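Local structure of hydrolase, haloacid dehalogenase-like family (Porphyromonas gingivalis, 2I6X) at residues 15-28 against 81-95. The protein is a predicted hydrolase of the haloacid dehalogenase-like family, whose natural substrate and reaction are not established. Numbering follows the deposited sequence.
Sequences VLIHLNREESIRRF and DALLGFLEEISAEKF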
ATOM      1  N   VAL A  15       1.086  -7.209  -1.855  1.00 64.24           N
ATOM      2  CA  VAL A  15       0.186  -7.755  -2.861  1.00 62.83           C
ATOM      3  C   VAL A  15       0.623  -7.493  -4.338  1.00 61.94           C
ATOM      4  O   VAL A  15       0.706  -8.413  -5.148  1.00 60.72           O
ATOM      5  CB  VAL A  15      -1.268  -7.202  -2.547  1.00 62.61           C
ATOM      6  CG1 VAL A  15      -2.276  -7.645  -3.587  1.00 61.90           C
ATOM      7  CG2 VAL A  15      -1.673  -7.663  -1.170  1.00 60.23           C
ATOM      8  N   LEU A  16       0.899  -6.230  -4.675  1.00 61.76           N
ATOM      9  CA  LEU A  16       1.219  -5.849  -6.051  1.00 60.57           C
ATOM     10  C   LEU A  16       2.710  -5.547  -6.215  1.00 61.41           C
ATOM     11  O   LEU A  16       3.282  -5.742  -7.296  1.00 61.20           O
ATOM     12  CB  LEU A  16       0.374  -4.650  -6.467  1.00 59.87           C
ATOM     13  CG  LEU A  16      -1.155  -4.806  -6.503  1.00 59.37           C
ATOM     14  CD1 LEU A  16      -1.898  -3.455  -6.661  1.00 57.08           C
ATOM     15  CD2 LEU A  16      -1.534  -5.756  -7.638  1.00 56.36           C
ATOM     16  N   ILE A  17       3.344  -5.052  -5.152  1.00 61.32           N
ATOM     17  CA  ILE A  17       4.775  -4.812  -5.191  1.00 61.45           C
ATOM     18  C   ILE A  17       5.378  -5.678  -4.103  1.00 61.91           C
ATOM     19  O   ILE A  17       5.046  -5.510  -2.919  1.00 63.54           O
ATOM     20  CB  ILE A  17       5.152  -3.317  -4.894  1.00 61.67           C
ATOM     21  CG1 ILE A  17       4.377  -2.349  -5.788  1.00 60.48           C
ATOM     22  CG2 ILE A  17       6.705  -3.099  -4.962  1.00 61.88           C
ATOM     23  CD1 ILE A  17       4.657  -0.889  -5.462  1.00 61.22           C
ATOM     24  N   HIS A  18       6.230  -6.625  -4.499  0.50 61.94           N
ATOM     25  CA  HIS A  18       6.993  -7.459  -3.564  0.50 61.99           C
ATOM     26  C   HIS A  18       7.945  -6.550  -2.810  0.50 61.80           C
ATOM     27  O   HIS A  18       8.618  -5.698  -3.414  0.50 62.06           O
ATOM     28  CB  HIS A  18       7.768  -8.561  -4.323  0.50 61.90           C
ATOM     29  CG  HIS A  18       8.633  -9.434  -3.452  0.50 63.21           C
ATOM     30  ND1 HIS A  18       9.617 -10.254  -3.966  0.50 65.53           N
ATOM     31  CD2 HIS A  18       8.660  -9.624  -2.112  0.50 65.75           C
ATOM     32  CE1 HIS A  18      10.211 -10.905  -2.981  0.50 66.01           C
ATOM     33  NE2 HIS A  18       9.651 -10.536  -1.843  0.50 65.00           N
ATOM     34  N   LEU A  19       8.004  -6.742  -1.500  1.00 61.21           N
ATOM     35  CA  LEU A  19       8.794  -5.886  -0.623  1.00 61.09           C
ATOM     36  C   LEU A  19      10.064  -6.531  -0.096  1.00 61.53           C
ATOM     37  O   LEU A  19      10.150  -7.747   0.039  1.00 61.30           O
ATOM     38  CB  LEU A  19       7.930  -5.447   0.563  1.00 60.87           C
ATOM     39  CG  LEU A  19       6.659  -4.633   0.273  1.00 61.14           C
ATOM     40  CD1 LEU A  19       5.885  -4.325   1.572  1.00 60.21           C
ATOM     41  CD2 LEU A  19       6.983  -3.320  -0.465  1.00 58.97           C
ATOM     42  N   ASN A  20      11.042  -5.695   0.232  1.00 62.04           N
ATOM     43  CA  ASN A  20      12.320  -6.138   0.777  1.00 63.36           C
ATOM     44  C   ASN A  20      12.726  -5.141   1.850  1.00 63.61           C
ATOM     45  O   ASN A  20      13.401  -4.145   1.557  1.00 63.45           O
ATOM     46  CB  ASN A  20      13.382  -6.195  -0.350  1.00 64.04           C
ATOM     47  CG  ASN A  20      14.776  -6.671   0.126  1.00 65.70           C
ATOM     48  OD1 ASN A  20      15.012  -6.937   1.307  1.00 66.49           O
ATOM     49  ND2 ASN A  20      15.708  -6.775  -0.827  1.00 67.00           N
ATOM     50  N   ARG A  21      12.313  -5.400   3.089  1.00 64.24           N
ATOM     51  CA  ARG A  21      12.561  -4.446   4.171  1.00 65.18           C
ATOM     52  C   ARG A  21      14.035  -4.315   4.555  1.00 64.52           C
ATOM     53  O   ARG A  21      14.472  -3.218   4.868  1.00 64.46           O
ATOM     54  CB  ARG A  21      11.617  -4.649   5.384  1.00 64.69           C
ATOM     55  CG  ARG A  21      12.084  -5.515   6.548  1.00 66.58           C
ATOM     56  CD  ARG A  21      10.942  -5.690   7.599  1.00 67.69           C
ATOM     57  NE  ARG A  21      10.945  -4.657   8.653  1.00 73.30           N
ATOM     58  CZ  ARG A  21      11.654  -4.743   9.790  1.00 75.49           C
ATOM     59  NH1 ARG A  21      11.602  -3.775  10.716  1.00 73.92           N
ATOM     60  NH2 ARG A  21      12.433  -5.808  10.006  1.00 76.28           N
ATOM     61  N   GLU A  22      14.766  -5.429   4.488  0.50 64.55           N
ATOM     62  CA  GLU A  22      16.201  -5.497   4.782  0.50 64.79           C
ATOM     63  C   GLU A  22      16.998  -4.459   3.982  0.50 64.88           C
ATOM     64  O   GLU A  22      17.877  -3.765   4.516  0.50 64.73           O
ATOM     65  CB  GLU A  22      16.738  -6.902   4.468  0.50 64.76           C
ATOM     66  CG  GLU A  22      16.103  -8.059   5.267  0.50 65.46           C
ATOM     67  CD  GLU A  22      14.670  -8.399   4.843  0.50 66.18           C
ATOM     68  OE1 GLU A  22      13.844  -8.695   5.741  0.50 66.56           O
ATOM     69  OE2 GLU A  22      14.369  -8.373   3.626  0.50 65.21           O
ATOM     70  N   GLU A  23      16.674  -4.371   2.698  1.00 64.85           N
ATOM     71  CA  GLU A  23      17.336  -3.478   1.764  1.00 64.88           C
ATOM     72  C   GLU A  23      17.091  -2.019   2.130  1.00 65.35           C
ATOM     73  O   GLU A  23      18.043  -1.214   2.201  1.00 65.96           O
ATOM     74  CB  GLU A  23      16.889  -3.776   0.330  1.00 65.21           C
ATOM     75  CG  GLU A  23      17.410  -2.798  -0.718  1.00 64.93           C
ATOM     76  CD  GLU A  23      18.928  -2.719  -0.755  1.00 67.48           C
ATOM     77  OE1 GLU A  23      19.428  -1.654  -1.178  1.00 68.89           O
ATOM     78  OE2 GLU A  23      19.615  -3.703  -0.358  1.00 67.07           O
ATOM     79  N   SER A  24      15.832  -1.673   2.383  1.00 65.26           N
ATOM     80  CA  SER A  24      15.541  -0.353   2.934  1.00 65.46           C
ATOM     81  C   SER A  24      16.247  -0.119   4.281  1.00 65.43           C
ATOM     82  O   SER A  24      16.749   0.973   4.512  1.00 65.87           O
ATOM     83  CB  SER A  24      14.047  -0.115   3.049  1.00 65.52           C
ATOM     84  OG  SER A  24      13.778   1.243   3.359  1.00 66.79           O
ATOM     85  N   ILE A  25      16.314  -1.130   5.158  1.00 65.54           N
ATOM     86  CA  ILE A  25      17.076  -0.987   6.410  1.00 65.44           C
ATOM     87  C   ILE A  25      18.557  -0.653   6.110  1.00 65.40           C
ATOM     88  O   ILE A  25      19.148   0.192   6.787  1.00 65.17           O
ATOM     89  CB  ILE A  25      16.999  -2.235   7.342  1.00 65.36           C
ATOM     90  CG1 ILE A  25      15.553  -2.610   7.720  1.00 67.08           C
ATOM     91  CG2 ILE A  25      17.856  -2.052   8.591  1.00 64.49           C
ATOM     92  CD1 ILE A  25      14.733  -1.541   8.420  1.00 69.36           C
ATOM     93  N   ARG A  26      19.130  -1.320   5.104  0.50 65.36           N
ATOM     94  CA  ARG A  26      20.521  -1.103   4.670  0.50 65.30           C
ATOM     95  C   ARG A  26      20.752   0.347   4.217  0.50 64.66           C
ATOM     96  O   ARG A  26      21.716   0.986   4.647  0.50 64.62           O
ATOM     97  CB  ARG A  26      20.885  -2.091   3.545  0.50 65.11           C
ATOM     98  CG  ARG A  26      22.363  -2.175   3.180  0.50 65.68           C
ATOM     99  CD  ARG A  26      22.561  -2.704   1.745  0.50 66.04           C
ATOM    100  NE  ARG A  26      22.174  -1.727   0.711  0.50 67.23           N
ATOM    101  CZ  ARG A  26      22.282  -1.925  -0.606  0.50 67.81           C
ATOM    102  NH1 ARG A  26      21.903  -0.983  -1.457  0.50 68.25           N
ATOM    103  NH2 ARG A  26      22.765  -3.072  -1.081  0.50 67.67           N
ATOM    104  N   ARG A  27      19.858   0.858   3.371  1.00 64.15           N
ATOM    105  CA  ARG A  27      19.967   2.220   2.842  1.00 63.43           C
ATOM    106  C   ARG A  27      19.799   3.286   3.943  1.00 63.61           C
ATOM    107  O   ARG A  27      20.578   4.261   4.018  1.00 63.50           O
ATOM    108  CB  ARG A  27      18.979   2.431   1.686  1.00 63.55           C
ATOM    109  CG  ARG A  27      19.229   1.548   0.466  1.00 62.52           C
ATOM    110  CD  ARG A  27      18.270   1.890  -0.671  1.00 62.61           C
ATOM    111  NE  ARG A  27      18.379   0.937  -1.769  1.00 61.95           N
ATOM    112  CZ  ARG A  27      17.855   1.092  -2.992  1.00 63.04           C
ATOM    113  NH1 ARG A  27      17.153   2.186  -3.322  1.00 60.31           N
ATOM    114  NH2 ARG A  27      18.048   0.141  -3.905  1.00 59.82           N
ATOM    115  N   PHE A  28      18.826   3.069   4.835  1.00 62.98           N
ATOM    116  CA  PHE A  28      18.648   3.959   5.990  1.00 62.16           C
ATOM    117  C   PHE A  28      19.863   4.045   6.910  1.00 62.42           C
ATOM    118  O   PHE A  28      20.222   5.132   7.362  1.00 63.06           O
ATOM    119  CB  PHE A  28      17.384   3.626   6.774  1.00 60.94           C
ATOM    120  CG  PHE A  28      16.160   4.286   6.229  1.00 59.26           C
ATOM    121  CD1 PHE A  28      16.064   5.676   6.198  1.00 57.76           C
ATOM    122  CD2 PHE A  28      15.097   3.518   5.729  1.00 59.08           C
ATOM    123  CE1 PHE A  28      14.920   6.301   5.679  1.00 58.42           C
ATOM    124  CE2 PHE A  28      13.939   4.119   5.204  1.00 56.15           C
ATOM    125  CZ  PHE A  28      13.846   5.516   5.185  1.00 58.42           C
ATOM    126  N   ASP A  81      15.172   7.685  -1.812  1.00 64.70           N
ATOM    127  CA  ASP A  81      16.052   6.597  -2.219  1.00 65.61           C
ATOM    128  C   ASP A  81      16.117   5.413  -1.226  1.00 66.02           C
ATOM    129  O   ASP A  81      16.148   4.249  -1.640  1.00 66.57           O
ATOM    130  CB  ASP A  81      17.451   7.153  -2.461  1.00 64.88           C
ATOM    131  CG  ASP A  81      18.453   6.079  -2.779  1.00 65.45           C
ATOM    132  OD1 ASP A  81      18.497   5.624  -3.932  1.00 64.32           O
ATOM    133  OD2 ASP A  81      19.213   5.697  -1.863  1.00 67.35           O
ATOM    134  N   ALA A  82      16.161   5.710   0.070  1.00 66.04           N
ATOM    135  CA  ALA A  82      16.141   4.663   1.094  1.00 66.50           C
ATOM    136  C   ALA A  82      14.787   3.959   1.197  1.00 66.58           C
ATOM    137  O   ALA A  82      14.730   2.728   1.300  1.00 67.13           O
ATOM    138  CB  ALA A  82      16.553   5.232   2.449  1.00 66.48           C
ATOM    139  N   LEU A  83      13.699   4.723   1.186  1.00 66.13           N
ATOM    140  CA  LEU A  83      12.383   4.118   1.229  1.00 66.53           C
ATOM    141  C   LEU A  83      12.155   3.245  -0.009  1.00 67.07           C
ATOM    142  O   LEU A  83      11.606   2.145   0.071  1.00 67.44           O
ATOM    143  CB  LEU A  83      11.295   5.182   1.376  1.00 66.39           C
ATOM    144  CG  LEU A  83      10.415   5.275   2.646  1.00 68.19           C
ATOM    145  CD1 LEU A  83      10.537   4.145   3.701  1.00 64.97           C
ATOM    146  CD2 LEU A  83      10.520   6.644   3.274  1.00 66.51           C
ATOM    147  N   LEU A  84      12.602   3.708  -1.163  1.00 67.27           N
ATOM    148  CA  LEU A  84      12.401   2.902  -2.355  1.00 67.84           C
ATOM    149  C   LEU A  84      13.216   1.583  -2.389  1.00 67.26           C
ATOM    150  O   LEU A  84      12.979   0.754  -3.259  1.00 66.67           O
ATOM    151  CB  LEU A  84      12.607   3.734  -3.618  1.00 68.09           C
ATOM    152  CG  LEU A  84      11.248   4.140  -4.178  1.00 69.46           C
ATOM    153  CD1 LEU A  84      10.496   5.205  -3.363  1.00 69.71           C
ATOM    154  CD2 LEU A  84      11.584   4.658  -5.517  1.00 74.29           C
ATOM    155  N   GLY A  85      14.137   1.399  -1.435  1.00 66.32           N
ATOM    156  CA  GLY A  85      14.819   0.124  -1.250  1.00 65.83           C
ATOM    157  C   GLY A  85      13.861  -1.004  -0.896  1.00 65.87           C
ATOM    158  O   GLY A  85      14.168  -2.167  -1.129  1.00 65.58           O
ATOM    159  N   PHE A  86      12.725  -0.647  -0.294  1.00 65.89           N
ATOM    160  CA  PHE A  86      11.622  -1.562  -0.016  1.00 66.88           C
ATOM    161  C   PHE A  86      11.059  -2.255  -1.259  1.00 66.88           C
ATOM    162  O   PHE A  86      10.603  -3.398  -1.160  1.00 66.66           O
ATOM    163  CB  PHE A  86      10.455  -0.807   0.654  1.00 66.94           C
ATOM    164  CG  PHE A  86      10.339  -1.023   2.139  1.00 67.31           C
ATOM    165  CD1 PHE A  86       9.792  -2.192   2.642  1.00 69.06           C
ATOM    166  CD2 PHE A  86      10.753  -0.033   3.039  1.00 69.63           C
ATOM    167  CE1 PHE A  86       9.636  -2.380   4.036  1.00 70.14           C
ATOM    168  CE2 PHE A  86      10.630  -0.214   4.441  1.00 68.76           C
ATOM    169  CZ  PHE A  86      10.071  -1.388   4.935  1.00 69.27           C
ATOM    170  N   LEU A  87      11.085  -1.574  -2.413  1.00 66.84           N
ATOM    171  CA  LEU A  87      10.328  -2.046  -3.576  1.00 67.58           C
ATOM    172  C   LEU A  87      11.153  -2.991  -4.451  1.00 67.90           C
ATOM    173  O   LEU A  87      11.884  -2.555  -5.343  1.00 68.49           O
ATOM    174  CB  LEU A  87       9.726  -0.882  -4.389  1.00 67.50           C
ATOM    175  CG  LEU A  87       9.053   0.354  -3.764  1.00 67.87           C
ATOM    176  CD1 LEU A  87       8.178   1.024  -4.823  1.00 67.87           C
ATOM    177  CD2 LEU A  87       8.220   0.105  -2.483  1.00 68.62           C
ATOM    178  N   GLU A  88      11.021  -4.289  -4.185  1.00 68.02           N
ATOM    179  CA  GLU A  88      11.870  -5.303  -4.801  1.00 68.56           C
ATOM    180  C   GLU A  88      11.360  -5.739  -6.169  1.00 68.28           C
ATOM    181  O   GLU A  88      12.153  -6.006  -7.060  1.00 68.43           O
ATOM    182  CB  GLU A  88      12.042  -6.494  -3.847  1.00 69.15           C
ATOM    183  CG  GLU A  88      13.233  -7.435  -4.153  1.00 71.44           C
ATOM    184  CD  GLU A  88      12.784  -8.685  -4.883  1.00 76.83           C
ATOM    185  OE1 GLU A  88      13.628  -9.375  -5.526  1.00 79.64           O
ATOM    186  OE2 GLU A  88      11.562  -8.981  -4.833  1.00 78.40           O
ATOM    187  N   GLU A  89      10.039  -5.810  -6.339  1.00 68.00           N
ATOM    188  CA  GLU A  89       9.443  -6.017  -7.654  1.00 68.13           C
ATOM    189  C   GLU A  89       8.054  -5.415  -7.811  1.00 66.56           C
ATOM    190  O   GLU A  89       7.129  -5.754  -7.067  1.00 67.60           O
ATOM    191  CB  GLU A  89       9.375  -7.497  -8.054  1.00 68.01           C
ATOM    192  CG  GLU A  89       8.607  -7.642  -9.387  1.00 71.07           C
ATOM    193  CD  GLU A  89       8.575  -9.041  -9.993  1.00 71.58           C
ATOM    194  OE1 GLU A  89       8.318 -10.023  -9.255  1.00 77.01           O
ATOM    195  OE2 GLU A  89       8.768  -9.140 -11.231  1.00 75.18           O
ATOM    196  N   ILE A  90       7.910  -4.550  -8.804  1.00 64.79           N
ATOM    197  CA  ILE A  90       6.616  -4.061  -9.217  1.00 63.36           C
ATOM    198  C   ILE A  90       6.063  -5.057 -10.247  1.00 63.26           C
ATOM    199  O   ILE A  90       6.542  -5.132 -11.392  1.00 62.65           O
ATOM    200  CB  ILE A  90       6.735  -2.614  -9.734  1.00 63.41           C
ATOM    201  CG1 ILE A  90       7.351  -1.727  -8.622  1.00 63.88           C
ATOM    202  CG2 ILE A  90       5.387  -2.104 -10.211  1.00 62.34           C
ATOM    203  CD1 ILE A  90       7.963  -0.387  -9.063  1.00 62.31           C
ATOM    204  N   SER A  91       5.087  -5.865  -9.816  1.00 62.98           N
ATOM    205  CA  SER A  91       4.567  -6.969 -10.636  1.00 62.80           C
ATOM    206  C   SER A  91       3.792  -6.500 -11.865  1.00 62.82           C
ATOM    207  O   SER A  91       2.610  -6.180 -11.786  1.00 62.69           O
ATOM    208  CB  SER A  91       3.695  -7.925  -9.816  1.00 62.57           C
ATOM    209  OG  SER A  91       3.521  -9.142 -10.540  1.00 62.76           O
ATOM    210  N   ALA A  92       4.482  -6.437 -12.990  1.00 62.71           N
ATOM    211  CA  ALA A  92       3.850  -6.160 -14.270  1.00 63.92           C
ATOM    212  C   ALA A  92       2.660  -7.103 -14.545  1.00 64.48           C
ATOM    213  O   ALA A  92       1.604  -6.640 -14.977  1.00 65.00           O
ATOM    214  CB  ALA A  92       4.891  -6.252 -15.424  1.00 63.01           C
ATOM    215  N   GLU A  93       2.832  -8.410 -14.299  1.00 64.47           N
ATOM    216  CA  GLU A  93       1.776  -9.373 -14.598  1.00 65.13           C
ATOM    217  C   GLU A  93       0.524  -9.216 -13.736  1.00 63.84           C
ATOM    218  O   GLU A  93      -0.578  -9.381 -14.239  1.00 63.65           O
ATOM    219  CB  GLU A  93       2.284 -10.819 -14.671  1.00 65.36           C
ATOM    220  CG  GLU A  93       2.435 -11.614 -13.366  1.00 67.14           C
ATOM    221  CD  GLU A  93       2.913 -13.065 -13.642  1.00 69.57           C
ATOM    222  OE1 GLU A  93       2.089 -13.904 -14.113  1.00 72.77           O
ATOM    223  OE2 GLU A  93       4.122 -13.361 -13.406  1.00 74.79           O
ATOM    224  N   LYS A  94       0.695  -8.870 -12.460  1.00 62.79           N
ATOM    225  CA  LYS A  94      -0.450  -8.625 -11.593  1.00 62.50           C
ATOM    226  C   LYS A  94      -1.177  -7.349 -11.989  1.00 62.58           C
ATOM    227  O   LYS A  94      -2.399  -7.294 -11.913  1.00 62.00           O
ATOM    228  CB  LYS A  94      -0.058  -8.618 -10.122  1.00 62.02           C
ATOM    229  CG  LYS A  94       0.452  -9.968  -9.628  1.00 62.57           C
ATOM    230  CD  LYS A  94       0.900  -9.840  -8.183  1.00 64.78           C
ATOM    231  CE  LYS A  94       1.598 -11.080  -7.647  1.00 63.11           C
ATOM    232  NZ  LYS A  94       2.031 -10.841  -6.231  1.00 63.46           N
ATOM    233  N   PHE A  95      -0.443  -6.339 -12.461  1.00 62.61           N
ATOM    234  CA  PHE A  95      -1.116  -5.148 -12.994  1.00 62.63           C
ATOM    235  C   PHE A  95      -1.872  -5.436 -14.293  1.00 62.62           C
ATOM    236  O   PHE A  95      -2.986  -4.950 -14.482  1.00 62.14           O
ATOM    237  CB  PHE A  95      -0.153  -3.971 -13.145  1.00 62.12           C
ATOM    238  CG  PHE A  95       0.057  -3.224 -11.876  1.00 62.37           C
ATOM    239  CD1 PHE A  95      -0.910  -2.321 -11.414  1.00 63.47           C
ATOM    240  CD2 PHE A  95       1.193  -3.445 -11.105  1.00 62.34           C
ATOM    241  CE1 PHE A  95      -0.725  -1.606 -10.203  1.00 62.28           C
ATOM    242  CE2 PHE A  95       1.381  -2.755  -9.891  1.00 62.30           C
ATOM    243  CZ  PHE A  95       0.419  -1.825  -9.448  1.00 62.13           C
TER
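With CG trans to its carbonyl carbon (chi1 -63°) and the chain straight from there to NE, Arg27 runs past Ala82 to Gly85, while Ser24 swings OG away from its own N (chi1 -170°) toward the carbonyl of Ala82. The guanidinium lays one face on Gly85 CA, 3.6 Å from Arg27 CZ, and NH1 donates in its own plane to Asp81 O at 2.8 Å. Its NE is held by Glu23 OE1, so the acid steadies the arginine from within its own helix. Ser24 OG donates to Ala82 O, 2.7 Å away and well above the carbonyl plane; Gly85 N reaches that oxygen from the opposite face. Ala82 CB sits squarely over the Phe28 ring, 3.6 Å from its centroid, and Leu83 CD1 closes on the ring edge. Phe86 is pressed obliquely against Arg21 CB and Ser24 CB.

Beyond the helices, strands 17-19 and 87-90 pair antiparallel. His18 O accepts hydrogen bonds from Glu88 N (2.9 Å) and Glu89 N (3.3 Å), a classic beta bulge. Ile17, Leu19, Leu87 and Ile90 share one face of the ribbon, where Ile17 CG2 meets Leu87 CB at 3.8 Å. At the far end Lys94 NZ donates to Val15 O and also to Glu197 O, and the side chains of Leu16 and Phe95 cross at about a right angle, with Leu16 CD1 against Phe95 CZ. This two-stranded ribbon, running between helices 21-30 and 76-83 and the parallel five-stranded sheet, is consistent with the linkers joining a helical cap to the Rossmann-like core of HAD hydrolases.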